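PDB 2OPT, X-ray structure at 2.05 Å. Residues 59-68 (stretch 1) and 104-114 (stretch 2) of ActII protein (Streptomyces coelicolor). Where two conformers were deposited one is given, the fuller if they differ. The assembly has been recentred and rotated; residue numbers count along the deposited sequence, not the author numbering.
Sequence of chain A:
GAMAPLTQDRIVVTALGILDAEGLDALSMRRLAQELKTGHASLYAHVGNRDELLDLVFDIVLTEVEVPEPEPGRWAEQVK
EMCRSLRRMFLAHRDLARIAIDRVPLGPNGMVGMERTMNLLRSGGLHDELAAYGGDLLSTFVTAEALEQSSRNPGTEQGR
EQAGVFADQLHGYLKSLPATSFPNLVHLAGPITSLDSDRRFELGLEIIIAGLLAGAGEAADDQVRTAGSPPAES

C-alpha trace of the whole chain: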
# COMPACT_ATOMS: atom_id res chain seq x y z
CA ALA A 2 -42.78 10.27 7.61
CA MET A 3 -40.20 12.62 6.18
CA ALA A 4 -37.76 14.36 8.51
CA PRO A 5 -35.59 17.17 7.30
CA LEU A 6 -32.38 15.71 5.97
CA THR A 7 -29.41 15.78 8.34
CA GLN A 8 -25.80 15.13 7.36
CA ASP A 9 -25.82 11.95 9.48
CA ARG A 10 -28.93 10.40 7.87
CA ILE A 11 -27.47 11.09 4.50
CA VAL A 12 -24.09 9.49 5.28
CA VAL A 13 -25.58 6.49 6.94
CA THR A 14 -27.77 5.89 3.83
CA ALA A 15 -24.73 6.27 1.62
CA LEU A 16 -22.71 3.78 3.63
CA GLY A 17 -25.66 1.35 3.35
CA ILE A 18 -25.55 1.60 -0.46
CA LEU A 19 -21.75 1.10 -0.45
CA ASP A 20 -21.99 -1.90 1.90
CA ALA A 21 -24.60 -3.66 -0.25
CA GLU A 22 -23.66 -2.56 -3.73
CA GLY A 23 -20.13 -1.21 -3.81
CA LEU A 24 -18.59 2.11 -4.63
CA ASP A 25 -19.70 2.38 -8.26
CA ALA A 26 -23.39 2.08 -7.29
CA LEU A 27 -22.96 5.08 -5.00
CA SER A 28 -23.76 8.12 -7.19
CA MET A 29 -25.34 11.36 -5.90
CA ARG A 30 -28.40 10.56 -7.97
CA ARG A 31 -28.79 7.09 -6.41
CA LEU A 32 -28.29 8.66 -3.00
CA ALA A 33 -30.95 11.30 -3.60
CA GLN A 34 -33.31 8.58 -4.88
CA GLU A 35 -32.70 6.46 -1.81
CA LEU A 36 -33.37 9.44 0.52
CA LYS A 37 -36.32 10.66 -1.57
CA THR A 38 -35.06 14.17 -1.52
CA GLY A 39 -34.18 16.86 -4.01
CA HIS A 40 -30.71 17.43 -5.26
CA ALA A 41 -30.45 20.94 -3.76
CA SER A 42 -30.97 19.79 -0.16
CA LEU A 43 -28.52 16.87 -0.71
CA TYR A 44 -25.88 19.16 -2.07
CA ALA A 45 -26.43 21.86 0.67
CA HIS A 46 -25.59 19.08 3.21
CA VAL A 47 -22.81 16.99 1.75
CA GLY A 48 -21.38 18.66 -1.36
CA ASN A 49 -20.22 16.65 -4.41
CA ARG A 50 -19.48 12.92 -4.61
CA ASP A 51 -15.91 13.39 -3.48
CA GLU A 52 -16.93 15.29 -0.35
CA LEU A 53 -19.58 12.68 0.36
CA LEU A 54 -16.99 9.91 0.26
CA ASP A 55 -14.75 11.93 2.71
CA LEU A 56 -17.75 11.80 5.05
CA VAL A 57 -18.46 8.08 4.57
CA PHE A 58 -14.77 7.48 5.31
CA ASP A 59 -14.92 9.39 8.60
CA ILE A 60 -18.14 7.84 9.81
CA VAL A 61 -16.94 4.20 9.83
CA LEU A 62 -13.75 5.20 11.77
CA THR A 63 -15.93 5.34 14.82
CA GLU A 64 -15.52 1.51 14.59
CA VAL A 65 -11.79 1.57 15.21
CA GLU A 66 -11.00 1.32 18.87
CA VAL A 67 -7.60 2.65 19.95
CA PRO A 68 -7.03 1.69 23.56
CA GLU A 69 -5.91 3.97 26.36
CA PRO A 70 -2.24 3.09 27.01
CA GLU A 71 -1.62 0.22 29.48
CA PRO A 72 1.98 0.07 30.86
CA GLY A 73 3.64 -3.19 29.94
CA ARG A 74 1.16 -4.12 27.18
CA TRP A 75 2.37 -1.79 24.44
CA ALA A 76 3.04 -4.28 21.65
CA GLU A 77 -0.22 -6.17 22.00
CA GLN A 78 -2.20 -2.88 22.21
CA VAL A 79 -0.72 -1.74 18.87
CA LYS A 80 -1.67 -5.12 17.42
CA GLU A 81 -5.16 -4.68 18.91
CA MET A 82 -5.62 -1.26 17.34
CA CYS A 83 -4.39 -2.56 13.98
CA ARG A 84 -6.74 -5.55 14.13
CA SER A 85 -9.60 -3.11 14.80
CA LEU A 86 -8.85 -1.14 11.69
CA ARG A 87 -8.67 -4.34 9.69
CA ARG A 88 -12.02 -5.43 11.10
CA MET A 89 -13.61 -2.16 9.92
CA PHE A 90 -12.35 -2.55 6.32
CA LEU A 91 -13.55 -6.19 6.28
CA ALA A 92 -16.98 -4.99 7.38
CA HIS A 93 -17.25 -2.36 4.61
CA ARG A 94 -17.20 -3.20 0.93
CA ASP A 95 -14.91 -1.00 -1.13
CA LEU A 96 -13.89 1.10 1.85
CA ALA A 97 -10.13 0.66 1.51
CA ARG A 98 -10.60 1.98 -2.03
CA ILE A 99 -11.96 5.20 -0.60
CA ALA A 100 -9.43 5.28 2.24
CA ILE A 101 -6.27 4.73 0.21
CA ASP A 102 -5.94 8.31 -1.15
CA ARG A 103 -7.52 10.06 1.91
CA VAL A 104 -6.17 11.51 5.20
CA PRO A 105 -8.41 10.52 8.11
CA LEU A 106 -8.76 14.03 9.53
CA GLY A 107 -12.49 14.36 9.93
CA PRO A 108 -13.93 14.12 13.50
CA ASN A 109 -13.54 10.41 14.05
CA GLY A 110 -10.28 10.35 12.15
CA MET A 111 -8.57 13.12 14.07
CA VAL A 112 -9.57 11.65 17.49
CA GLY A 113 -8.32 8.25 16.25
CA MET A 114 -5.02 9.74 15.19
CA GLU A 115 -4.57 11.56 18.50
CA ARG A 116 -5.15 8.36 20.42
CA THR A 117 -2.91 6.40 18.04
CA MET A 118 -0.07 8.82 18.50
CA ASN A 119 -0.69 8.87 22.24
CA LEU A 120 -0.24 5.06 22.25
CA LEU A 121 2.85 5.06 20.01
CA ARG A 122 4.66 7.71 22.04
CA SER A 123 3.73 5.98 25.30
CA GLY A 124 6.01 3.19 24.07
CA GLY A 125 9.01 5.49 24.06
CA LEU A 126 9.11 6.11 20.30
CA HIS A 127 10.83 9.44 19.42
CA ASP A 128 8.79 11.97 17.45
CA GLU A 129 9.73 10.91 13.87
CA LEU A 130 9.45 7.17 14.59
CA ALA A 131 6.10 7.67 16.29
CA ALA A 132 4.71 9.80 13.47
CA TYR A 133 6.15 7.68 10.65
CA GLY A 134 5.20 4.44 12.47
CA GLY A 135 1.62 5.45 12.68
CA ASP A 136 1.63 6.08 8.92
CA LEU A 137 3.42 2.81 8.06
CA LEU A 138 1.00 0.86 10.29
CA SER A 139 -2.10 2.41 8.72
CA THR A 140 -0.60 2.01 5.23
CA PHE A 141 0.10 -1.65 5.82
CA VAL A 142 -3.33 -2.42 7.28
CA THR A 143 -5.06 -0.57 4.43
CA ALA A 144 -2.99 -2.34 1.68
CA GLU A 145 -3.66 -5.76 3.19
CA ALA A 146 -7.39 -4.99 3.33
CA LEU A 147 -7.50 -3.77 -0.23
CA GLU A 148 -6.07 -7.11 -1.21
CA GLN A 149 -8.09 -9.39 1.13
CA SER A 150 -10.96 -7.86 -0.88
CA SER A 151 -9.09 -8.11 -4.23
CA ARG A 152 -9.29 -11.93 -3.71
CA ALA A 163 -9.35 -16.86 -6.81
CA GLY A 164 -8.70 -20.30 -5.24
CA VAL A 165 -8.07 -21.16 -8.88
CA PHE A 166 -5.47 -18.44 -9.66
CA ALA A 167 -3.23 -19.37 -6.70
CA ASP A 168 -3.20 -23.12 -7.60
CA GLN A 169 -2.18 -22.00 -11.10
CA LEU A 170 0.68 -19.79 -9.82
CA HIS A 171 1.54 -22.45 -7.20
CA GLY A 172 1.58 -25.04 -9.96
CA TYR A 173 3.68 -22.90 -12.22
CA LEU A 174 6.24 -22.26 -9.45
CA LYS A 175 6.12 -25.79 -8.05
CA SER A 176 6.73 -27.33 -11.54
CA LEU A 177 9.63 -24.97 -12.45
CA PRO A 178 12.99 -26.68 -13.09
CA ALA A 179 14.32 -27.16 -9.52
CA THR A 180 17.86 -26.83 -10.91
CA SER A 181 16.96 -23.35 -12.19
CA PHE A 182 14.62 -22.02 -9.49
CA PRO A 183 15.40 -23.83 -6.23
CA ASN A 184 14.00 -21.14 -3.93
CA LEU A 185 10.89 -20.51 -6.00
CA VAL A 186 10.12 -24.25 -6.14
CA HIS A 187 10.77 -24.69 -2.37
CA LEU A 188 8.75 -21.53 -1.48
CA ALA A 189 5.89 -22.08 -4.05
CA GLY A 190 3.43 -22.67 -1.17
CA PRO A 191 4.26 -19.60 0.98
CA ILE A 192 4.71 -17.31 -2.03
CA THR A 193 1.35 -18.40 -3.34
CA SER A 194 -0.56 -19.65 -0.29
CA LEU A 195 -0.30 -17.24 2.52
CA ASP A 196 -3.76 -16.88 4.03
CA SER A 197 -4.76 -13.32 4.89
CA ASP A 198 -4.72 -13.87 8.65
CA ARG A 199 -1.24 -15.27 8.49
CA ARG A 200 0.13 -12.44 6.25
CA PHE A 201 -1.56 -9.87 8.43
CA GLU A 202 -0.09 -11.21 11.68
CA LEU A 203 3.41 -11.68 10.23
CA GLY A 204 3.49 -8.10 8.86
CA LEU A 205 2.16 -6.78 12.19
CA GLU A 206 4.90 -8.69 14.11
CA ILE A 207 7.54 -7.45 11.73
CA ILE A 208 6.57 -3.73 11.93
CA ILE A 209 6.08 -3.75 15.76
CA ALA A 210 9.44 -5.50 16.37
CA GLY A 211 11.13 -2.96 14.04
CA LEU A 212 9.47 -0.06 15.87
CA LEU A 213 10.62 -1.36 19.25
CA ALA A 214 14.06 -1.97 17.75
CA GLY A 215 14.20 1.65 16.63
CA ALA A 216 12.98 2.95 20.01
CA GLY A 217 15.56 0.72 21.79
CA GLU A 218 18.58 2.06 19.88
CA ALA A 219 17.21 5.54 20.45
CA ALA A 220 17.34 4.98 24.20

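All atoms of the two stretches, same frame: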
# COMPACT_ATOMS: atom_id res chain seq x y z
N ASP A 59 -15.04 9.05 7.19
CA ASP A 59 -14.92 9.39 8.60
C ASP A 59 -15.93 8.66 9.46
O ASP A 59 -15.65 8.30 10.62
CB ASP A 59 -15.05 10.88 8.83
CG ASP A 59 -14.49 11.27 10.18
OD1 ASP A 59 -13.26 11.17 10.34
OD2 ASP A 59 -15.32 11.51 11.10
N ILE A 60 -17.12 8.41 8.94
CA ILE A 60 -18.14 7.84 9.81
C ILE A 60 -17.86 6.41 10.32
O ILE A 60 -18.24 6.04 11.43
CB ILE A 60 -19.52 7.95 9.16
CG1 ILE A 60 -20.57 8.12 10.26
CG2 ILE A 60 -19.82 6.73 8.22
CD1 ILE A 60 -21.87 8.59 9.72
N VAL A 61 -17.24 5.59 9.48
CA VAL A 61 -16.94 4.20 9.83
C VAL A 61 -15.75 4.12 10.83
O VAL A 61 -15.56 3.13 11.50
CB VAL A 61 -16.58 3.39 8.54
CG1 VAL A 61 -17.77 3.26 7.69
CG2 VAL A 61 -15.45 4.12 7.71
N LEU A 62 -14.91 5.16 10.87
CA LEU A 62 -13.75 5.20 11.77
C LEU A 62 -14.12 5.22 13.23
O LEU A 62 -13.29 4.97 14.08
CB LEU A 62 -12.91 6.43 11.48
CG LEU A 62 -12.17 6.38 10.13
CD1 LEU A 62 -11.25 7.64 9.94
CD2 LEU A 62 -11.31 5.13 10.10
N THR A 63 -15.39 5.52 13.51
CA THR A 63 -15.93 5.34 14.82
C THR A 63 -15.72 3.91 15.26
O THR A 63 -15.63 3.66 16.45
CB THR A 63 -17.46 5.67 14.88
OG1 THR A 63 -17.78 5.94 16.24
CG2 THR A 63 -18.35 4.50 14.43
N GLU A 64 -15.65 2.97 14.29
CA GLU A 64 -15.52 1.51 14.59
C GLU A 64 -14.15 1.07 15.08
O GLU A 64 -13.97 -0.04 15.57
CB GLU A 64 -15.85 0.71 13.33
CG GLU A 64 -17.26 0.96 12.77
CD GLU A 64 -17.66 0.00 11.62
OE1 GLU A 64 -17.00 -1.03 11.38
OE2 GLU A 64 -18.67 0.30 10.98
N VAL A 65 -13.16 1.93 14.89
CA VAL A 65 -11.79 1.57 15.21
C VAL A 65 -11.51 1.96 16.67
O VAL A 65 -11.55 3.15 17.04
CB VAL A 65 -10.78 2.33 14.33
CG1 VAL A 65 -9.35 1.99 14.80
CG2 VAL A 65 -11.02 2.00 12.87
N GLU A 66 -11.19 0.98 17.50
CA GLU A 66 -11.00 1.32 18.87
C GLU A 66 -9.48 1.31 19.18
O GLU A 66 -8.80 0.30 19.00
CB GLU A 66 -11.90 0.43 19.75
CG GLU A 66 -12.87 1.23 20.72
CD GLU A 66 -14.16 1.76 20.08
OE1 GLU A 66 -14.29 2.99 19.85
OE2 GLU A 66 -15.07 0.96 19.82
N VAL A 67 -8.98 2.47 19.57
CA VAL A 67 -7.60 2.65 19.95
C VAL A 67 -7.61 2.69 21.47
O VAL A 67 -8.29 3.53 22.07
CB VAL A 67 -7.01 3.98 19.38
CG1 VAL A 67 -5.55 4.04 19.68
CG2 VAL A 67 -7.26 4.06 17.87
N PRO A 68 -6.91 1.74 22.11
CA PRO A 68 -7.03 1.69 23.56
C PRO A 68 -6.26 2.78 24.27
O PRO A 68 -5.30 3.38 23.70
CB PRO A 68 -6.43 0.33 23.89
CG PRO A 68 -5.43 0.11 22.79
CD PRO A 68 -6.10 0.63 21.58
N VAL A 104 -6.77 11.32 3.87
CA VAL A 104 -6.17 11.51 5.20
C VAL A 104 -7.33 11.51 6.20
O VAL A 104 -8.26 12.27 6.05
CB VAL A 104 -5.33 12.85 5.27
CG1 VAL A 104 -4.95 13.21 6.71
CG2 VAL A 104 -4.06 12.77 4.36
N PRO A 105 -7.29 10.60 7.19
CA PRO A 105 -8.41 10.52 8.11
C PRO A 105 -8.35 11.67 9.12
O PRO A 105 -7.99 11.47 10.28
CB PRO A 105 -8.25 9.13 8.77
CG PRO A 105 -6.81 8.74 8.59
CD PRO A 105 -6.22 9.61 7.48
N LEU A 106 -8.70 12.86 8.67
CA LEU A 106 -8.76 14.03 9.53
C LEU A 106 -10.16 14.69 9.56
O LEU A 106 -10.27 15.92 9.64
CB LEU A 106 -7.69 15.05 9.14
CG LEU A 106 -6.40 15.14 9.96
CD1 LEU A 106 -6.16 14.03 11.01
CD2 LEU A 106 -5.23 15.21 9.01
N GLY A 107 -11.22 13.90 9.45
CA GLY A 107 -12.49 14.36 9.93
C GLY A 107 -12.53 14.08 11.44
O GLY A 107 -11.55 13.62 12.02
N PRO A 108 -13.69 14.29 12.07
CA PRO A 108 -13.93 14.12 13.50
C PRO A 108 -13.42 12.81 14.02
O PRO A 108 -12.60 12.79 14.91
CB PRO A 108 -15.44 14.16 13.61
CG PRO A 108 -15.92 14.90 12.37
CD PRO A 108 -14.89 14.75 11.33
N ASN A 109 -13.93 11.70 13.51
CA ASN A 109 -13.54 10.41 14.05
C ASN A 109 -12.08 10.12 13.73
O ASN A 109 -11.35 9.53 14.56
CB ASN A 109 -14.42 9.30 13.52
CG ASN A 109 -15.77 9.37 14.09
OD1 ASN A 109 -15.95 9.58 15.30
ND2 ASN A 109 -16.76 9.26 13.22
N GLY A 110 -11.65 10.60 12.57
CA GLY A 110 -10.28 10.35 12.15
C GLY A 110 -9.28 11.05 13.04
O GLY A 110 -8.26 10.45 13.40
N MET A 111 -9.50 12.36 13.28
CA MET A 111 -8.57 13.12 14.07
C MET A 111 -8.49 12.59 15.52
O MET A 111 -7.43 12.48 16.04
CB MET A 111 -8.87 14.62 13.98
CG MET A 111 -10.19 15.07 14.63
SD MET A 111 -10.40 16.85 14.80
CE MET A 111 -8.74 17.35 15.33
N VAL A 112 -9.61 12.24 16.16
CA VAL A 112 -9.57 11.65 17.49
C VAL A 112 -8.76 10.34 17.43
O VAL A 112 -7.90 10.07 18.28
CB VAL A 112 -11.03 11.38 18.03
CG1 VAL A 112 -11.02 10.58 19.33
CG2 VAL A 112 -11.77 12.72 18.19
N GLY A 113 -8.98 9.55 16.38
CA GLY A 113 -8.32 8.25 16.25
C GLY A 113 -6.82 8.45 16.13
O GLY A 113 -6.05 7.68 16.67
N MET A 114 -6.42 9.48 15.41
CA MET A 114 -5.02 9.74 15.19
C MET A 114 -4.37 10.25 16.49
O MET A 114 -3.25 9.87 16.84
CB MET A 114 -4.83 10.76 14.06
CG MET A 114 -3.37 10.69 13.53
SD MET A 114 -3.00 11.77 12.13
CE MET A 114 -4.37 11.40 11.02
O HOH W 1 -11.54 11.19 8.53
O HOH W 2 -17.91 8.91 17.10

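The contact is a compact polar anchor, in which the carboxylate of Asp59 receives the first turn of the helix that begins at Pro108, flanked by a small apolar patch around Leu62. Asp59 lies in a helix that begins earlier in the chain, and its CA-to-CB bond points toward the second stretch. With chi1 at -161° (t), the buried carboxylate reaches the backbone just after the N-cap residue, Gly107. There OD2 of Asp59 accepts a hydrogen bond from N of Asn109 at 2.8 Å, and OD1 of Asp59 accepts one from N of Gly110, also at 2.8 Å. Amides in the first turn of a helix lack acceptors from a preceding turn, so the acid supplies what the helix cannot. A water extends the arrangement, donating to OD1 of Asp59 (2.5 Å from the water O) and accepting from N of Gly107 (2.9 Å).

Close packing at Gly107 depends on its lack of a side chain: a CB in the ideal position would lie 2.7 Å from CG of Asp59, a clash.

Asn109 returns the interaction through its side chain, ND2 donating to the backbone O of Asp59 at 3.0 Å with an angle of 158°. The two residues are thus joined in both directions, backbone to side chain and side chain to backbone. At the more exposed margin, a second water donates to OD1 of Asn109 (2.7 Å) and lies 3.1 Å from OG1 of Thr63, linking the two side chains.

Leu62, one turn on from Asp59, adds the apolar component. Its CD1 packs 3.5 Å from CB of Pro105 and 3.6 Å from CA of Gly110, while its CB lies 3.8 Å from CB of Asn109. Farther along, the stretches meet more loosely, with CG2 of Val67 4.0 Å from O of Gly113.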